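Probable fimbrial chaperone YadV (Escherichia coli K-12, PDB 5GHU) is a probable periplasmic chaperone that assists the folding of fimbrial subunits, encoded in a fimbrial operon that could contribute to adhesion to surfaces. Local coordinates at residues V19-V33 against P58-L72. Numbering follows the deposited sequence. Where two conformers were deposited one is given.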
# COMPACT_ATOMS: atom_id res chain seq x y z
N VAL A 19 -1.16 -8.08 -15.55
CA VAL A 19 -1.25 -6.64 -15.38
C VAL A 19 0.12 -6.03 -15.70
O VAL A 19 1.15 -6.63 -15.37
CB VAL A 19 -1.67 -6.31 -13.93
CG1 VAL A 19 -1.52 -4.85 -13.62
CG2 VAL A 19 -3.07 -6.82 -13.67
N ASN A 20 0.15 -4.84 -16.32
CA ASN A 20 1.44 -4.23 -16.66
C ASN A 20 1.78 -3.11 -15.70
O ASN A 20 0.89 -2.38 -15.20
CB ASN A 20 1.45 -3.69 -18.09
CG ASN A 20 1.39 -4.78 -19.13
OD1 ASN A 20 1.85 -5.90 -18.92
ND2 ASN A 20 0.86 -4.44 -20.30
N VAL A 21 3.07 -2.97 -15.41
CA VAL A 21 3.54 -1.83 -14.63
C VAL A 21 4.67 -1.20 -15.42
O VAL A 21 5.53 -1.91 -15.92
CB VAL A 21 4.09 -2.27 -13.25
CG1 VAL A 21 4.69 -1.08 -12.52
CG2 VAL A 21 2.96 -2.88 -12.44
N ARG A 22 4.70 0.12 -15.50
CA ARG A 22 5.73 0.77 -16.30
C ARG A 22 6.86 1.37 -15.45
O ARG A 22 6.60 2.00 -14.41
CB ARG A 22 5.07 1.87 -17.13
CG ARG A 22 6.03 2.64 -18.00
CD ARG A 22 6.56 1.79 -19.15
NE ARG A 22 7.46 2.60 -19.98
CZ ARG A 22 7.87 2.24 -21.20
NH1 ARG A 22 8.69 3.03 -21.90
NH2 ARG A 22 7.49 1.07 -21.71
N LEU A 23 8.08 1.11 -15.89
CA LEU A 23 9.30 1.72 -15.34
C LEU A 23 9.88 2.73 -16.34
O LEU A 23 9.90 2.49 -17.57
CB LEU A 23 10.35 0.65 -15.07
CG LEU A 23 9.84 -0.53 -14.24
CD1 LEU A 23 10.99 -1.51 -14.05
CD2 LEU A 23 9.27 -0.07 -12.86
N GLU A 24 10.44 3.82 -15.80
CA GLU A 24 11.16 4.80 -16.63
C GLU A 24 12.47 5.14 -15.96
O GLU A 24 12.50 5.33 -14.75
CB GLU A 24 10.36 6.07 -16.80
CG GLU A 24 9.04 5.87 -17.54
CD GLU A 24 9.26 5.66 -19.05
OE1 GLU A 24 10.29 6.13 -19.58
OE2 GLU A 24 8.40 5.03 -19.69
N ASN A 25 13.52 5.25 -16.75
CA ASN A 25 14.83 5.69 -16.27
C ASN A 25 14.95 7.19 -16.50
O ASN A 25 15.20 7.63 -17.62
CB ASN A 25 15.94 4.92 -16.96
CG ASN A 25 17.33 5.28 -16.43
OD1 ASN A 25 17.47 6.22 -15.63
ND2 ASN A 25 18.35 4.57 -16.91
N LYS A 26 14.75 7.98 -15.46
CA LYS A 26 14.82 9.44 -15.55
C LYS A 26 16.25 9.95 -15.47
O LYS A 26 16.47 11.15 -15.60
CB LYS A 26 13.99 10.09 -14.43
CG LYS A 26 12.52 9.67 -14.38
CD LYS A 26 11.75 10.11 -15.61
CE LYS A 26 11.62 11.64 -15.69
NZ LYS A 26 10.96 12.13 -16.94
N GLY A 27 17.21 9.05 -15.24
CA GLY A 27 18.60 9.43 -15.01
C GLY A 27 19.39 9.61 -16.30
O GLY A 27 18.82 9.51 -17.39
N ASN A 28 20.70 9.85 -16.19
CA ASN A 28 21.50 10.10 -17.39
C ASN A 28 22.34 8.92 -17.87
O ASN A 28 22.94 8.96 -18.94
CB ASN A 28 22.41 11.30 -17.17
CG ASN A 28 21.63 12.53 -16.80
OD1 ASN A 28 21.79 13.08 -15.71
ND2 ASN A 28 20.75 12.97 -17.70
N ASN A 29 22.38 7.86 -17.07
CA ASN A 29 23.11 6.66 -17.41
C ASN A 29 22.19 5.46 -17.47
O ASN A 29 21.13 5.46 -16.84
CB ASN A 29 24.22 6.44 -16.38
CG ASN A 29 25.05 7.69 -16.16
OD1 ASN A 29 25.56 8.29 -17.12
ND2 ASN A 29 25.17 8.11 -14.91
N PRO A 30 22.57 4.44 -18.19
CA PRO A 30 21.75 3.25 -18.26
C PRO A 30 21.85 2.51 -16.97
O PRO A 30 22.81 2.69 -16.28
CB PRO A 30 22.41 2.42 -19.34
CG PRO A 30 23.77 2.93 -19.42
CD PRO A 30 23.73 4.35 -19.06
N LEU A 31 20.86 1.69 -16.68
CA LEU A 31 20.88 0.91 -15.43
C LEU A 31 20.43 -0.53 -15.68
O LEU A 31 19.62 -0.78 -16.57
CB LEU A 31 19.96 1.55 -14.38
CG LEU A 31 20.33 2.86 -13.69
CD1 LEU A 31 20.92 3.83 -14.63
CD2 LEU A 31 19.11 3.51 -13.04
N LEU A 32 20.98 -1.47 -14.91
CA LEU A 32 20.42 -2.82 -14.82
C LEU A 32 19.32 -2.74 -13.79
O LEU A 32 19.55 -2.20 -12.72
CB LEU A 32 21.49 -3.84 -14.40
CG LEU A 32 22.57 -3.78 -15.46
CD1 LEU A 32 23.79 -4.64 -15.06
CD2 LEU A 32 21.99 -4.21 -16.79
N VAL A 33 18.14 -3.26 -14.12
CA VAL A 33 17.01 -3.16 -13.21
C VAL A 33 16.32 -4.50 -12.97
O VAL A 33 15.92 -5.18 -13.90
CB VAL A 33 15.98 -2.17 -13.79
CG1 VAL A 33 14.78 -1.98 -12.82
CG2 VAL A 33 16.70 -0.85 -14.10
N PRO A 58 12.39 -10.20 -15.54
CA PRO A 58 12.85 -10.01 -14.17
C PRO A 58 14.10 -9.14 -14.09
O PRO A 58 14.32 -8.50 -13.06
CB PRO A 58 13.14 -11.44 -13.71
CG PRO A 58 13.45 -12.16 -14.96
CD PRO A 58 12.54 -11.58 -15.99
N VAL A 59 14.90 -9.13 -15.16
CA VAL A 59 16.03 -8.24 -15.25
C VAL A 59 16.03 -7.55 -16.59
O VAL A 59 15.82 -8.19 -17.63
CB VAL A 59 17.38 -8.96 -15.06
CG1 VAL A 59 18.49 -7.97 -15.21
CG2 VAL A 59 17.43 -9.62 -13.71
N SER A 60 16.19 -6.24 -16.59
CA SER A 60 16.32 -5.54 -17.85
C SER A 60 17.37 -4.45 -17.78
O SER A 60 17.73 -3.98 -16.70
CB SER A 60 14.97 -4.96 -18.29
OG SER A 60 14.24 -4.46 -17.21
N ARG A 61 17.91 -4.09 -18.95
CA ARG A 61 18.74 -2.91 -19.09
C ARG A 61 17.86 -1.77 -19.62
O ARG A 61 17.32 -1.88 -20.72
CB ARG A 61 19.92 -3.18 -20.05
CG ARG A 61 20.86 -2.01 -20.22
CD ARG A 61 22.21 -2.44 -20.82
NE ARG A 61 22.09 -3.47 -21.85
CZ ARG A 61 22.44 -4.75 -21.67
NH1 ARG A 61 22.93 -5.16 -20.51
NH2 ARG A 61 22.29 -5.63 -22.66
N ILE A 62 17.75 -0.70 -18.85
CA ILE A 62 16.95 0.47 -19.22
C ILE A 62 17.87 1.65 -19.47
O ILE A 62 18.53 2.14 -18.54
CB ILE A 62 15.95 0.84 -18.15
CG1 ILE A 62 15.18 -0.40 -17.67
CG2 ILE A 62 14.99 1.90 -18.73
CD1 ILE A 62 14.10 -0.11 -16.57
N ASP A 63 17.95 2.11 -20.72
CA ASP A 63 18.84 3.21 -21.06
C ASP A 63 18.33 4.50 -20.47
O ASP A 63 17.17 4.59 -20.09
CB ASP A 63 18.97 3.35 -22.56
CG ASP A 63 20.00 2.43 -23.13
OD1 ASP A 63 20.92 2.07 -22.37
OD2 ASP A 63 19.88 2.05 -24.31
N ALA A 64 19.22 5.48 -20.37
CA ALA A 64 18.83 6.80 -19.90
C ALA A 64 17.63 7.30 -20.71
O ALA A 64 17.62 7.21 -21.94
CB ALA A 64 19.98 7.78 -20.04
N LYS A 65 16.63 7.82 -20.00
CA LYS A 65 15.48 8.45 -20.64
C LYS A 65 14.68 7.46 -21.46
O LYS A 65 13.92 7.84 -22.34
CB LYS A 65 15.93 9.62 -21.52
CG LYS A 65 16.91 10.56 -20.85
CD LYS A 65 16.30 11.29 -19.66
CE LYS A 65 17.41 12.05 -18.91
NZ LYS A 65 16.87 12.82 -17.76
N ARG A 66 14.85 6.18 -21.19
CA ARG A 66 13.99 5.17 -21.80
C ARG A 66 13.25 4.39 -20.72
O ARG A 66 13.41 4.67 -19.54
CB ARG A 66 14.81 4.23 -22.67
CG ARG A 66 15.51 4.96 -23.84
CD ARG A 66 14.38 5.45 -24.71
NE ARG A 66 13.96 4.35 -25.58
CZ ARG A 66 14.55 4.09 -26.75
NH1 ARG A 66 15.56 4.85 -27.16
NH2 ARG A 66 14.15 3.08 -27.50
N GLY A 67 12.40 3.45 -21.11
CA GLY A 67 11.60 2.74 -20.10
C GLY A 67 11.41 1.28 -20.46
O GLY A 67 11.96 0.80 -21.45
N GLN A 68 10.61 0.59 -19.65
CA GLN A 68 10.40 -0.84 -19.77
C GLN A 68 9.08 -1.15 -19.11
O GLN A 68 8.85 -0.76 -17.97
CB GLN A 68 11.53 -1.60 -19.06
CG GLN A 68 11.35 -3.12 -19.01
CD GLN A 68 11.39 -3.73 -20.39
OE1 GLN A 68 12.36 -3.53 -21.14
NE2 GLN A 68 10.34 -4.45 -20.76
N THR A 69 8.21 -1.87 -19.81
CA THR A 69 7.00 -2.38 -19.19
C THR A 69 7.26 -3.75 -18.57
O THR A 69 7.84 -4.62 -19.22
CB THR A 69 5.88 -2.48 -20.19
OG1 THR A 69 5.61 -1.15 -20.64
CG2 THR A 69 4.61 -3.01 -19.53
N ILE A 70 6.81 -3.93 -17.32
CA ILE A 70 6.96 -5.21 -16.63
C ILE A 70 5.59 -5.88 -16.59
O ILE A 70 4.63 -5.28 -16.16
CB ILE A 70 7.49 -5.03 -15.19
CG1 ILE A 70 8.80 -4.24 -15.22
CG2 ILE A 70 7.65 -6.39 -14.47
CD1 ILE A 70 9.98 -4.90 -15.99
N LYS A 71 5.52 -7.13 -16.99
CA LYS A 71 4.25 -7.84 -16.98
C LYS A 71 4.18 -8.67 -15.69
O LYS A 71 5.07 -9.49 -15.40
CB LYS A 71 4.13 -8.73 -18.24
CG LYS A 71 2.98 -9.74 -18.17
CD LYS A 71 2.88 -10.55 -19.46
CE LYS A 71 2.32 -9.70 -20.59
NZ LYS A 71 2.07 -10.50 -21.83
N LEU A 72 3.13 -8.45 -14.91
CA LEU A 72 2.95 -9.20 -13.67
C LEU A 72 1.87 -10.23 -13.91
O LEU A 72 0.82 -9.90 -14.45
CB LEU A 72 2.56 -8.29 -12.51
CG LEU A 72 3.48 -7.10 -12.31
CD1 LEU A 72 2.85 -6.18 -11.21
CD2 LEU A 72 4.93 -7.55 -11.95
O HOH W 1 13.16 -5.64 -14.70
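Two antiparallel strand pairs of the immunoglobulin-like PapD N-terminal domain make this contact, 19-25 on 67-72 and 31-33 on 59-62. Both cross at 155°, and the register shifts by two residues between E24 and L31, so the pairs are separate and joined by loops. V19-L72, V21-I70 and L23-Q68 are hydrogen-bonded pairs in the first; L31-I62 and V33-S60 are those of the second. Between the pairs, N25 bonds through its backbone to K65 and R66 of the type II turn D63-R66, and through its side chain to the second pair. With CG anti to the backbone N (chi1 -177°), its amide reaches across to I62, where ND2 donates to I62 O at 2.9 Å. This donor and L31 N approach I62 O from opposite faces of the carbonyl plane, while N25 OD1 accepts from G27 N in an Asx turn. Next to it K65 NZ donates to K26 O at 2.8 Å, tying the turn to the 26-30 loop.

The apolar sides of the two pairs meet in the interior of the immunoglobulin-like domain, where I62 CD1 packs 3.7 Å from V33 CG2 of its own pair and 4.1 Å from L23 CB of the other. Farther along this interior, L23 CD1 meets I70 CG1 at 3.7 Å and V21 CG2 meets L72 CD1 at 3.5 Å, with F90 of strand 86-95 touching both V21 and L72.

On the other side of the 19-25/67-72 pair, the R22 guanidinium lies with one face over Q68 N. In its plane NH2 donates to T69 OG1 at 3.1 Å, while NE and NH1 both grip E24 OE2 in a salt bridge. A leucine in place of R22 would probably leave the E24 carboxylate without its charged mate and T69 OG1 without this donor.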